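Local coordinates for MdbA protein (Corynebacterium diphtheriae, PDB 5C00) that probably catalyses disulfide bond formation in exported proteins as a DsbA-like thiol-disulfide oxidoreductase needed for pilus assembly, toxin production and virulence, at residues Ser23-Val28 against Gly111-Tyr116. Residues are numbered along the deposited sequence; the frame is centred on the assembly and turned at random.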
# COMPACT_ATOMS: atom_id res chain seq x y z
N SER A 23 -5.35 3.22 14.74
CA SER A 23 -5.10 4.46 15.46
C SER A 23 -3.84 5.18 14.97
O SER A 23 -3.47 6.20 15.56
CB SER A 23 -4.96 4.19 16.93
OG SER A 23 -3.92 3.24 17.15
N PHE A 24 -3.18 4.67 13.94
CA PHE A 24 -1.98 5.29 13.42
C PHE A 24 -2.33 6.40 12.46
O PHE A 24 -3.49 6.54 12.04
CB PHE A 24 -1.01 4.26 12.80
CG PHE A 24 -1.60 3.39 11.72
CD1 PHE A 24 -1.88 3.90 10.46
CD2 PHE A 24 -1.88 2.05 11.95
CE1 PHE A 24 -2.42 3.10 9.45
CE2 PHE A 24 -2.40 1.25 10.93
CZ PHE A 24 -2.68 1.78 9.70
N THR A 25 -1.34 7.19 12.08
CA THR A 25 -1.52 8.21 11.05
C THR A 25 -0.49 7.93 9.93
O THR A 25 0.15 6.83 9.87
CB THR A 25 -1.41 9.65 11.66
OG1 THR A 25 -1.70 10.65 10.68
CG2 THR A 25 -0.05 9.89 12.19
N GLY A 26 -0.29 8.88 9.04
CA GLY A 26 0.61 8.64 7.93
C GLY A 26 1.04 9.90 7.24
O GLY A 26 0.56 10.98 7.56
N SER A 27 1.89 9.75 6.24
CA SER A 27 2.26 10.88 5.36
C SER A 27 2.65 10.32 4.02
O SER A 27 2.79 9.09 3.90
CB SER A 27 3.37 11.73 5.98
OG SER A 27 4.57 10.99 6.18
N VAL A 28 2.78 11.15 2.99
CA VAL A 28 3.32 10.69 1.70
C VAL A 28 4.59 11.47 1.54
O VAL A 28 4.56 12.69 1.35
CB VAL A 28 2.34 10.94 0.52
CG1 VAL A 28 2.99 10.49 -0.78
CG2 VAL A 28 1.02 10.22 0.72
N GLY A 111 -4.98 11.94 3.29
CA GLY A 111 -4.78 11.81 4.72
C GLY A 111 -5.85 11.01 5.49
O GLY A 111 -5.91 11.07 6.70
N ASP A 112 -6.69 10.25 4.80
CA ASP A 112 -7.72 9.43 5.46
C ASP A 112 -7.12 8.03 5.67
O ASP A 112 -7.25 7.14 4.81
CB ASP A 112 -9.00 9.37 4.62
CG ASP A 112 -10.09 8.55 5.27
OD1 ASP A 112 -9.90 7.99 6.39
OD2 ASP A 112 -11.17 8.45 4.61
N TRP A 113 -6.44 7.86 6.79
CA TRP A 113 -5.61 6.68 6.99
C TRP A 113 -6.44 5.45 7.26
O TRP A 113 -6.02 4.36 6.88
CB TRP A 113 -4.54 6.92 8.06
CG TRP A 113 -3.67 8.02 7.57
CD1 TRP A 113 -3.68 9.32 7.95
CD2 TRP A 113 -2.77 7.92 6.48
NE1 TRP A 113 -2.79 10.03 7.21
CE2 TRP A 113 -2.25 9.21 6.25
CE3 TRP A 113 -2.38 6.88 5.63
CZ2 TRP A 113 -1.33 9.46 5.27
CZ3 TRP A 113 -1.49 7.13 4.66
CH2 TRP A 113 -0.98 8.43 4.47
N GLU A 114 -7.61 5.60 7.88
CA GLU A 114 -8.42 4.41 8.12
C GLU A 114 -9.02 3.87 6.80
O GLU A 114 -9.05 2.67 6.56
CB GLU A 114 -9.48 4.68 9.17
CG GLU A 114 -9.99 3.38 9.77
CD GLU A 114 -10.79 3.63 11.05
OE1 GLU A 114 -12.03 3.61 10.91
OE2 GLU A 114 -10.17 3.85 12.13
N THR A 115 -9.43 4.76 5.90
CA THR A 115 -9.86 4.35 4.56
C THR A 115 -8.70 3.72 3.76
O THR A 115 -8.82 2.63 3.19
CB THR A 115 -10.47 5.58 3.82
OG1 THR A 115 -11.62 5.99 4.56
CG2 THR A 115 -10.92 5.21 2.46
N TYR A 116 -7.55 4.40 3.77
CA TYR A 116 -6.36 3.90 3.09
C TYR A 116 -6.03 2.49 3.54
O TYR A 116 -5.88 1.56 2.73
CB TYR A 116 -5.17 4.79 3.32
CG TYR A 116 -3.93 4.15 2.77
CD1 TYR A 116 -3.70 4.08 1.40
CD2 TYR A 116 -3.04 3.50 3.60
CE1 TYR A 116 -2.61 3.42 0.89
CE2 TYR A 116 -1.97 2.81 3.09
CZ TYR A 116 -1.78 2.79 1.73
OH TYR A 116 -0.69 2.14 1.24
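Trp-113 lays one face of its indole over the backbone of Gly-26. This is a CH-pi contact: Gly-26 CA sits 3.5 Å from the centroid of the six-membered ring, 20° off the ring normal. The contact packs the helical part against the edge of the thioredoxin-like sheet, as in the DsbA family. Gly-26 lies on strand 25-29, an outermost strand of the sheet, and Trp-113 begins helix 113-125 of the helical part. With no side chain on Gly-26, the ring can lie close to the strand. CG is anti to the carbonyl carbon of Trp-113, which brings the ring to the strand, and chi2 of 102° turns its face to Gly-26. Thr-25 C and Gly-111 C lie over the rim of the ring, one on each face. No hydrogen bond links the two segments. Ile-33 and Leu-35 of strand 32-36 and Ala-108 of helix 96-109 also touch the indole. At the pyrrole side, Thr-25 OG1 comes 3.6 Å from Trp-113 CD1, the two side chains crossing at a slant. Asp-112 is the N-cap of helix 113-125. Asp-112 OD1 accepts a weak bond from Thr-115 N at 3.3 Å. Asp-112 OD2 accepts from Thr-115 OG1, which stands above the carboxylate plane.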